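Local structure of peptide ABC transporter, peptide-binding protein (Thermus thermophilus, 2D5W) at residues Q14-L19 with Q30-I36; D307-F311 with I503-R507; V446-I452 with F464-W468. The protein binds oligopeptides, here a pentapeptide, and probably hands them to an ABC transporter for uptake across the membrane. One frame throughout, in Å; residues are numbered along the deposited sequence.

Contact 1: Q14-L19 with Q30-I36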
loop_
_atom_site.group_PDB
_atom_site.type_symbol
_atom_site.label_atom_id
_atom_site.label_comp_id
_atom_site.label_asym_id
_atom_site.label_seq_id
_atom_site.Cartn_x
_atom_site.Cartn_y
_atom_site.Cartn_z
ATOM N N GLN A 14 9.809 4.033 8.606
ATOM C CA GLN A 14 10.202 3.444 7.331
ATOM C C GLN A 14 10.497 4.583 6.374
ATOM O O GLN A 14 9.898 5.653 6.474
ATOM C CB GLN A 14 9.084 2.558 6.783
ATOM C CG GLN A 14 8.830 1.343 7.658
ATOM C CD GLN A 14 7.701 0.469 7.165
ATOM O OE1 GLN A 14 7.353 0.478 5.984
ATOM N NE2 GLN A 14 7.126 -0.308 8.071
ATOM N N GLU A 15 11.424 4.353 5.453
ATOM C CA GLU A 15 11.827 5.372 4.491
ATOM C C GLU A 15 11.620 4.900 3.054
ATOM O O GLU A 15 11.865 3.740 2.736
ATOM C CB GLU A 15 13.304 5.709 4.711
ATOM C CG GLU A 15 13.840 6.845 3.855
ATOM C CD GLU A 15 15.258 7.245 4.235
ATOM O OE1 GLU A 15 15.752 6.780 5.287
ATOM O OE2 GLU A 15 15.879 8.035 3.491
ATOM N N PRO A 16 11.153 5.794 2.170
ATOM C CA PRO A 16 10.947 5.387 0.775
ATOM C C PRO A 16 12.268 4.945 0.149
ATOM O O PRO A 16 13.309 5.548 0.403
ATOM C CB PRO A 16 10.428 6.661 0.112
ATOM C CG PRO A 16 9.781 7.408 1.237
ATOM C CD PRO A 16 10.730 7.189 2.386
ATOM N N ARG A 17 12.232 3.899 -0.668
ATOM C CA ARG A 17 13.447 3.443 -1.334
ATOM C C ARG A 17 13.763 4.396 -2.492
ATOM O O ARG A 17 14.926 4.674 -2.778
ATOM C CB ARG A 17 13.266 2.014 -1.845
ATOM C CG ARG A 17 14.475 1.448 -2.597
ATOM C CD ARG A 17 15.780 1.599 -1.815
ATOM N NE ARG A 17 16.922 1.002 -2.511
ATOM C CZ ARG A 17 17.210 -0.296 -2.510
ATOM N NH1 ARG A 17 18.267 -0.742 -3.177
ATOM N NH2 ARG A 17 16.451 -1.149 -1.835
ATOM N N VAL A 18 12.710 4.870 -3.155
ATOM C CA VAL A 18 12.805 5.827 -4.258
ATOM C C VAL A 18 11.658 6.812 -4.058
ATOM O O VAL A 18 10.741 6.543 -3.274
ATOM C CB VAL A 18 12.680 5.153 -5.656
ATOM C CG1 VAL A 18 13.882 4.263 -5.910
ATOM C CG2 VAL A 18 11.390 4.361 -5.752
ATOM N N LEU A 19 11.692 7.937 -4.767
ATOM C CA LEU A 19 10.666 8.952 -4.584
ATOM C C LEU A 19 10.404 9.791 -5.827
ATOM O O LEU A 19 11.302 9.997 -6.647
ATOM C CB LEU A 19 11.098 9.885 -3.448
ATOM C CG LEU A 19 10.142 10.956 -2.923
ATOM C CD1 LEU A 19 9.076 10.300 -2.061
ATOM C CD2 LEU A 19 10.917 11.986 -2.104
ATOM N N GLN A 30 5.550 1.357 -1.342
ATOM C CA GLN A 30 5.522 1.531 0.108
ATOM C C GLN A 30 4.480 2.554 0.528
ATOM O O GLN A 30 4.346 3.612 -0.092
ATOM C CB GLN A 30 6.869 2.042 0.610
ATOM C CG GLN A 30 8.000 1.046 0.621
ATOM C CD GLN A 30 9.329 1.755 0.736
ATOM O OE1 GLN A 30 9.802 2.365 -0.223
ATOM N NE2 GLN A 30 9.930 1.706 1.918
ATOM N N ALA A 31 3.762 2.250 1.600
ATOM C CA ALA A 31 2.773 3.175 2.123
ATOM C C ALA A 31 3.441 4.499 2.505
ATOM O O ALA A 31 2.877 5.566 2.270
ATOM C CB ALA A 31 2.080 2.568 3.340
ATOM N N ILE A 32 4.642 4.445 3.077
ATOM C CA ILE A 32 5.302 5.684 3.482
ATOM C C ILE A 32 5.611 6.565 2.273
ATOM O O ILE A 32 5.507 7.792 2.348
ATOM C CB ILE A 32 6.600 5.412 4.324
ATOM C CG1 ILE A 32 7.214 6.741 4.786
ATOM C CG2 ILE A 32 7.612 4.612 3.518
ATOM C CD1 ILE A 32 6.304 7.593 5.648
ATOM N N LYS A 33 5.974 5.943 1.155
ATOM C CA LYS A 33 6.264 6.685 -0.068
ATOM C C LYS A 33 5.003 7.413 -0.556
ATOM O O LYS A 33 5.046 8.593 -0.896
ATOM C CB LYS A 33 6.780 5.713 -1.133
ATOM C CG LYS A 33 7.049 6.311 -2.508
ATOM C CD LYS A 33 7.720 5.261 -3.387
ATOM C CE LYS A 33 7.861 5.692 -4.836
ATOM N NZ LYS A 33 6.644 5.374 -5.635
ATOM N N SER A 34 3.875 6.714 -0.573
ATOM C CA SER A 34 2.628 7.326 -1.008
ATOM C C SER A 34 2.183 8.455 -0.087
ATOM O O SER A 34 1.690 9.481 -0.548
ATOM C CB SER A 34 1.529 6.272 -1.104
ATOM O OG SER A 34 1.681 5.505 -2.284
ATOM N N GLU A 35 2.350 8.273 1.217
ATOM C CA GLU A 35 1.949 9.309 2.161
ATOM C C GLU A 35 2.754 10.586 1.936
ATOM O O GLU A 35 2.195 11.677 1.839
ATOM C CB GLU A 35 2.151 8.828 3.593
ATOM C CG GLU A 35 1.633 9.803 4.631
ATOM C CD GLU A 35 2.017 9.394 6.033
ATOM O OE1 GLU A 35 3.112 9.784 6.486
ATOM O OE2 GLU A 35 1.231 8.669 6.674
ATOM N N ILE A 36 4.071 10.446 1.853
ATOM C CA ILE A 36 4.942 11.590 1.640
ATOM C C ILE A 36 4.623 12.277 0.320
ATOM O O ILE A 36 4.600 13.507 0.235
ATOM C CB ILE A 36 6.423 11.156 1.647
ATOM C CG1 ILE A 36 6.822 10.747 3.064
ATOM C CG2 ILE A 36 7.319 12.286 1.141
ATOM C CD1 ILE A 36 8.206 10.158 3.167
#
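Gln30, at the N-cap position of helix 31-40, and Ile32 grip the loop Gln14-Leu19 that leaves strand 7-12 in this family 5 solute-binding protein. Gln14 NE2 and the backbone of Ala31 hydrogen-bond the bound peptide, so the contact ties two peptide-binding pieces together. The polar part is a two-bond clasp. Gln30 NE2 donates to Glu15 O at 2.9 Å, lying above that carbonyl's plane, while Arg17 N donates to Gln30 OE1 at 2.9 Å, in the carbonyl plane and on a lone pair. Glutamine suits the place because one flat group both gives and takes a hydrogen bond, so it spans Pro16, which has no N-H to offer. Ser28 OG and Ser443 OG also bond to OE1 and NE2, respectively, fixing the amide's rotation.

The apolar part centres on Pro16. Its CG rests 3.7 Å from Ile36 CD1 and its CB faces Lys33 CB, so the rigid ring sits against residues one turn apart on the helix, crossing the Ile36 side chain at about a right angle. Leu19 CD1 reaches Ile36 CG2.

Elsewhere aliphatic carbon meets backbone oxygen. Lys33 runs extended past Val18, then turns at its last torsion, where NZ forms a salt bridge with Asp22 and a hydrogen bond to Ser28 O. Val18 O is buried without a polar partner, and so is Gln14 O, which sits 3.4 Å from Ile32 CG1.

Contact 2: D307-F311 with I503-R507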
loop_
_atom_site.group_PDB
_atom_site.type_symbol
_atom_site.label_atom_id
_atom_site.label_comp_id
_atom_site.label_asym_id
_atom_site.label_seq_id
_atom_site.Cartn_x
_atom_site.Cartn_y
_atom_site.Cartn_z
ATOM N N ASP A 307 2.561 -13.713 4.131
ATOM C CA ASP A 307 2.488 -14.280 2.800
ATOM C C ASP A 307 3.341 -15.539 2.782
ATOM O O ASP A 307 4.283 -15.686 3.570
ATOM C CB ASP A 307 2.958 -13.272 1.754
ATOM C CG ASP A 307 1.847 -12.338 1.333
ATOM O OD1 ASP A 307 1.984 -11.113 1.533
ATOM O OD2 ASP A 307 0.823 -12.837 0.812
ATOM N N ILE A 308 2.985 -16.447 1.879
ATOM C CA ILE A 308 3.646 -17.736 1.744
ATOM C C ILE A 308 4.031 -17.969 0.290
ATOM O O ILE A 308 3.183 -17.873 -0.596
ATOM C CB ILE A 308 2.684 -18.874 2.158
ATOM C CG1 ILE A 308 2.169 -18.644 3.584
ATOM C CG2 ILE A 308 3.372 -20.224 2.012
ATOM C CD1 ILE A 308 3.214 -18.775 4.661
ATOM N N ASN A 309 5.301 -18.267 0.044
ATOM C CA ASN A 309 5.744 -18.534 -1.318
ATOM C C ASN A 309 5.176 -19.893 -1.732
ATOM O O ASN A 309 5.482 -20.908 -1.106
ATOM C CB ASN A 309 7.269 -18.578 -1.383
ATOM C CG ASN A 309 7.782 -18.701 -2.801
ATOM O OD1 ASN A 309 7.108 -19.260 -3.663
ATOM N ND2 ASN A 309 8.983 -18.195 -3.051
ATOM N N LYS A 310 4.345 -19.910 -2.771
ATOM C CA LYS A 310 3.744 -21.152 -3.245
ATOM C C LYS A 310 4.196 -21.503 -4.658
ATOM O O LYS A 310 3.578 -22.339 -5.327
ATOM C CB LYS A 310 2.217 -21.038 -3.193
ATOM C CG LYS A 310 1.673 -20.808 -1.787
ATOM C CD LYS A 310 0.177 -20.508 -1.791
ATOM C CE LYS A 310 -0.141 -19.179 -2.470
ATOM N NZ LYS A 310 0.457 -18.013 -1.753
ATOM N N PHE A 311 5.273 -20.868 -5.117
ATOM C CA PHE A 311 5.791 -21.137 -6.458
ATOM C C PHE A 311 6.523 -22.468 -6.499
ATOM O O PHE A 311 7.593 -22.624 -5.911
ATOM C CB PHE A 311 6.733 -20.022 -6.913
ATOM C CG PHE A 311 6.036 -18.731 -7.218
ATOM C CD1 PHE A 311 5.933 -17.729 -6.259
ATOM C CD2 PHE A 311 5.467 -18.522 -8.468
ATOM C CE1 PHE A 311 5.274 -16.537 -6.543
ATOM C CE2 PHE A 311 4.806 -17.336 -8.761
ATOM C CZ PHE A 311 4.709 -16.340 -7.799
ATOM N N ILE A 503 1.789 -11.764 -4.888
ATOM C CA ILE A 503 3.190 -12.086 -4.668
ATOM C C ILE A 503 3.521 -13.504 -4.233
ATOM O O ILE A 503 4.653 -13.949 -4.413
ATOM C CB ILE A 503 3.821 -11.067 -3.677
ATOM C CG1 ILE A 503 3.096 -11.108 -2.327
ATOM C CG2 ILE A 503 3.732 -9.653 -4.265
ATOM C CD1 ILE A 503 3.343 -12.345 -1.509
ATOM N N GLY A 504 2.539 -14.199 -3.666
ATOM C CA GLY A 504 2.735 -15.569 -3.215
ATOM C C GLY A 504 2.392 -16.626 -4.256
ATOM O O GLY A 504 2.556 -17.821 -4.002
ATOM N N GLY A 505 1.881 -16.193 -5.408
ATOM C CA GLY A 505 1.559 -17.111 -6.492
ATOM C C GLY A 505 0.371 -18.047 -6.354
ATOM O O GLY A 505 0.432 -19.189 -6.803
ATOM N N TRP A 506 -0.719 -17.578 -5.762
ATOM C CA TRP A 506 -1.904 -18.413 -5.596
ATOM C C TRP A 506 -2.778 -18.411 -6.839
ATOM O O TRP A 506 -2.860 -17.416 -7.558
ATOM C CB TRP A 506 -2.746 -17.910 -4.422
ATOM C CG TRP A 506 -3.871 -18.835 -4.019
ATOM C CD1 TRP A 506 -3.766 -20.156 -3.676
ATOM C CD2 TRP A 506 -5.247 -18.479 -3.819
ATOM N NE1 TRP A 506 -4.985 -20.639 -3.265
ATOM C CE2 TRP A 506 -5.913 -19.632 -3.341
ATOM C CE3 TRP A 506 -5.980 -17.298 -3.990
ATOM C CZ2 TRP A 506 -7.276 -19.638 -3.033
ATOM C CZ3 TRP A 506 -7.338 -17.302 -3.682
ATOM C CH2 TRP A 506 -7.971 -18.468 -3.207
ATOM N N ARG A 507 -3.426 -19.542 -7.092
ATOM C CA ARG A 507 -4.353 -19.649 -8.206
ATOM C C ARG A 507 -5.552 -20.499 -7.820
ATOM O O ARG A 507 -5.408 -21.654 -7.421
ATOM C CB ARG A 507 -3.705 -20.250 -9.457
ATOM C CG ARG A 507 -4.739 -20.459 -10.566
ATOM C CD ARG A 507 -4.145 -20.861 -11.901
ATOM N NE ARG A 507 -5.202 -21.034 -12.896
ATOM C CZ ARG A 507 -4.988 -21.243 -14.190
ATOM N NH1 ARG A 507 -6.016 -21.389 -15.015
ATOM N NH2 ARG A 507 -3.750 -21.300 -14.658
HETATM O O HOH W 1 0.354 -13.209 -2.008
#
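Asp307-Phe311 and Ile503-Trp506 run in directions 69° apart, and their CA atoms come nearest at Asn309 and Gly504; beside them Lys310 N donates to Gly504 O at 3.0 Å.

Lys310 adds a second, weak bond to the same oxygen through NZ. Its chain bends back at chi3 and chi4 (both near -65°), which carries the ammonium group to Ile308 O as well, 3.0 Å from NZ and in the carbonyl plane; Pro543 O is a further acceptor. A long flexible lysine can thus gather several carbonyls round one charge, while its CE packs 3.5 Å from Trp506 CB.

Glycine fits at 504 and 505 because only bare backbone comes so close: Gly504 CA has Ile308 O at 3.5 Å and Lys310 NZ at 3.6 Å. Gly505 also has a positive phi. With no side chain in the way, Phe311 lays one ring face over Gly505 CA, 3.5 Å from CZ, and turns its CE1 edge to Ile503 O. Asn309 OD1 takes the N-H of Phe311 at 2.8 Å and so fixes the turn.

Ile503 has CG1 between its backbone N and carbonyl carbon (chi1 60°), which brings the CD1 methyl over the carboxylate of Asp307, 3.2 Å from CG. OD1 is hydrogen-bonded to His305 NE2, and a water links OD2 to Gly504 N.

This is an Asx turn closing the end of strand 293-308, against which the loop carrying Gly504 and Gly505, leading to helix 509-518, is docked in the periplasmic-binding-protein fold.

Contact 3: V446-I452 with F464-W468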
loop_
_atom_site.group_PDB
_atom_site.type_symbol
_atom_site.label_atom_id
_atom_site.label_comp_id
_atom_site.label_asym_id
_atom_site.label_seq_id
_atom_site.Cartn_x
_atom_site.Cartn_y
_atom_site.Cartn_z
ATOM N N VAL A 446 12.937 -4.733 1.759
ATOM C CA VAL A 446 11.956 -5.791 1.533
ATOM C C VAL A 446 10.753 -5.415 0.683
ATOM O O VAL A 446 10.128 -6.286 0.075
ATOM C CB VAL A 446 11.457 -6.409 2.871
ATOM C CG1 VAL A 446 12.639 -6.955 3.659
ATOM C CG2 VAL A 446 10.686 -5.381 3.691
ATOM N N PHE A 447 10.428 -4.128 0.618
ATOM C CA PHE A 447 9.283 -3.695 -0.172
ATOM C C PHE A 447 9.665 -3.175 -1.557
ATOM O O PHE A 447 8.813 -2.680 -2.292
ATOM C CB PHE A 447 8.473 -2.652 0.606
ATOM C CG PHE A 447 7.863 -3.184 1.881
ATOM C CD1 PHE A 447 7.776 -2.371 3.004
ATOM C CD2 PHE A 447 7.379 -4.493 1.964
ATOM C CE1 PHE A 447 7.224 -2.843 4.192
ATOM C CE2 PHE A 447 6.821 -4.975 3.156
ATOM C CZ PHE A 447 6.746 -4.145 4.268
ATOM N N ALA A 448 10.945 -3.274 -1.904
ATOM C CA ALA A 448 11.400 -2.870 -3.233
ATOM C C ALA A 448 10.997 -4.016 -4.163
ATOM O O ALA A 448 11.012 -5.189 -3.760
ATOM C CB ALA A 448 12.910 -2.680 -3.247
ATOM N N ASP A 449 10.640 -3.681 -5.400
ATOM C CA ASP A 449 10.202 -4.682 -6.366
ATOM C C ASP A 449 11.084 -5.918 -6.471
ATOM O O ASP A 449 10.578 -7.043 -6.501
ATOM C CB ASP A 449 10.027 -4.054 -7.766
ATOM C CG ASP A 449 11.320 -3.464 -8.344
ATOM O OD1 ASP A 449 11.320 -3.182 -9.566
ATOM O OD2 ASP A 449 12.317 -3.264 -7.617
ATOM N N GLU A 450 12.398 -5.716 -6.507
ATOM C CA GLU A 450 13.329 -6.821 -6.655
ATOM C C GLU A 450 13.311 -7.822 -5.516
ATOM O O GLU A 450 13.951 -8.869 -5.599
ATOM C CB GLU A 450 14.743 -6.292 -6.898
ATOM C CG GLU A 450 14.833 -5.448 -8.162
ATOM C CD GLU A 450 16.228 -5.394 -8.747
ATOM O OE1 GLU A 450 17.173 -5.045 -8.011
ATOM O OE2 GLU A 450 16.374 -5.696 -9.953
ATOM N N PHE A 451 12.590 -7.505 -4.445
ATOM C CA PHE A 451 12.461 -8.453 -3.349
ATOM C C PHE A 451 11.019 -8.951 -3.269
ATOM O O PHE A 451 10.734 -10.098 -3.607
ATOM C CB PHE A 451 12.846 -7.848 -1.996
ATOM C CG PHE A 451 12.902 -8.868 -0.884
ATOM C CD1 PHE A 451 14.015 -9.688 -0.730
ATOM C CD2 PHE A 451 11.818 -9.051 -0.031
ATOM C CE1 PHE A 451 14.050 -10.677 0.256
ATOM C CE2 PHE A 451 11.845 -10.039 0.959
ATOM C CZ PHE A 451 12.961 -10.851 1.100
ATOM N N ILE A 452 10.105 -8.078 -2.860
ATOM C CA ILE A 452 8.712 -8.476 -2.689
ATOM C C ILE A 452 8.040 -9.076 -3.924
ATOM O O ILE A 452 7.272 -10.033 -3.802
ATOM C CB ILE A 452 7.862 -7.287 -2.135
ATOM C CG1 ILE A 452 6.432 -7.747 -1.842
ATOM C CG2 ILE A 452 7.862 -6.128 -3.112
ATOM C CD1 ILE A 452 5.646 -6.770 -0.979
ATOM N N PHE A 464 6.582 -14.279 4.892
ATOM C CA PHE A 464 6.924 -12.864 4.774
ATOM C C PHE A 464 5.789 -12.096 5.451
ATOM O O PHE A 464 4.677 -12.017 4.924
ATOM C CB PHE A 464 7.041 -12.499 3.286
ATOM C CG PHE A 464 7.499 -11.082 3.008
ATOM C CD1 PHE A 464 7.588 -10.639 1.690
ATOM C CD2 PHE A 464 7.825 -10.193 4.030
ATOM C CE1 PHE A 464 7.992 -9.342 1.391
ATOM C CE2 PHE A 464 8.231 -8.886 3.736
ATOM C CZ PHE A 464 8.312 -8.464 2.416
ATOM N N GLU A 465 6.064 -11.559 6.637
ATOM C CA GLU A 465 5.053 -10.820 7.382
ATOM C C GLU A 465 5.126 -9.316 7.202
ATOM O O GLU A 465 6.189 -8.709 7.327
ATOM C CB GLU A 465 5.133 -11.101 8.888
ATOM C CG GLU A 465 4.071 -10.302 9.662
ATOM C CD GLU A 465 4.080 -10.517 11.167
ATOM O OE1 GLU A 465 4.657 -11.518 11.641
ATOM O OE2 GLU A 465 3.483 -9.679 11.880
ATOM N N PHE A 466 3.975 -8.727 6.911
ATOM C CA PHE A 466 3.850 -7.284 6.775
ATOM C C PHE A 466 2.361 -6.983 6.715
ATOM O O PHE A 466 1.532 -7.867 6.957
ATOM C CB PHE A 466 4.603 -6.758 5.533
ATOM C CG PHE A 466 4.055 -7.233 4.212
ATOM C CD1 PHE A 466 3.187 -6.433 3.470
ATOM C CD2 PHE A 466 4.426 -8.472 3.694
ATOM C CE1 PHE A 466 2.701 -6.859 2.233
ATOM C CE2 PHE A 466 3.944 -8.908 2.455
ATOM C CZ PHE A 466 3.079 -8.097 1.726
ATOM N N ALA A 467 2.009 -5.737 6.434
ATOM C CA ALA A 467 0.607 -5.369 6.350
ATOM C C ALA A 467 0.285 -4.692 5.035
ATOM O O ALA A 467 1.085 -3.916 4.510
ATOM C CB ALA A 467 0.236 -4.434 7.501
ATOM N N TRP A 468 -0.880 -5.018 4.486
ATOM C CA TRP A 468 -1.355 -4.362 3.276
ATOM C C TRP A 468 -2.298 -3.267 3.758
ATOM O O TRP A 468 -3.148 -3.513 4.617
ATOM C CB TRP A 468 -2.171 -5.300 2.383
ATOM C CG TRP A 468 -1.394 -6.292 1.597
ATOM C CD1 TRP A 468 -1.461 -7.646 1.713
ATOM C CD2 TRP A 468 -0.470 -6.025 0.534
ATOM N NE1 TRP A 468 -0.643 -8.244 0.789
ATOM C CE2 TRP A 468 -0.020 -7.272 0.052
ATOM C CE3 TRP A 468 0.019 -4.852 -0.061
ATOM C CZ2 TRP A 468 0.895 -7.385 -0.998
ATOM C CZ3 TRP A 468 0.933 -4.965 -1.109
ATOM C CH2 TRP A 468 1.360 -6.225 -1.564
#
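Phe464 and Phe466 project from strand 463-469 into a cluster of aromatic and aliphatic side chains from Val446-Ile452: a short helical segment and the turn before it, packed on a strand of the mixed sheet of a periplasmic-binding-protein fold. Phe464 can be followed outward. Its CB points toward the other segment, and with CG anti to the backbone N (chi1 -175°) the ring extends straight into the cluster. At the ring's far end, CE1 meets Ile452 CG1 at 3.9 Å and Phe451 CE2; CE2 approaches Val446 CB and Phe447 CE2; and the tip CZ comes to 3.8 Å from Val446 CB, with Val446 O at the ring edge. A long flat side chain suits this place because its three outer carbons reach four neighbours at once.

Two offset edge-to-face pairs order the rings. Phe451 turns its edge to a face of Phe464, centroids 5.7 Å apart and planes at 81°. Phe466 CD2 lies over the centre of the Phe464 ring. Phe447 in turn directs its edge to a face of Phe466, planes at 64°, with its CZ 3.6 Å from Phe466 CB.

Phe466 brings CE1 over the Trp468 ring. The bound peptide forms an antiparallel ladder with Trp468 and packs on Phe447, Phe466 and Trp468, so these rings line part of the peptide site, with Phe464 behind Phe466. Ile452, with CG1 anti to the backbone N, runs its extended chain on to the next two rings: CD1 lies 4.0 Å from Phe466 CZ and 4.4 Å from Trp468 CH2.

Overall arrangement
Contact 3 joins the other two. Its centre is about 13 Å from the centres of both contact 1 and contact 2, which lie about 25 Å apart, with nearest atoms about 12 Å from each other. Toward contact 1, Gln30 CG packs on Phe447 CB at 3.7 Å. Toward contact 2, strands 293-308 and 463-469 are neighbours in one sheet: Asp307 N probably bonds to Phe464 O at 2.8 Å. Along the chain, contact 3 is nested inside the loop that contact 2 closes, whereas contact 1 comes before both. The bound pentapeptide meets contacts 1 and 3: Gln14 and Ala31 bond to it from one, and Trp468 extends the sheet onto it from the other.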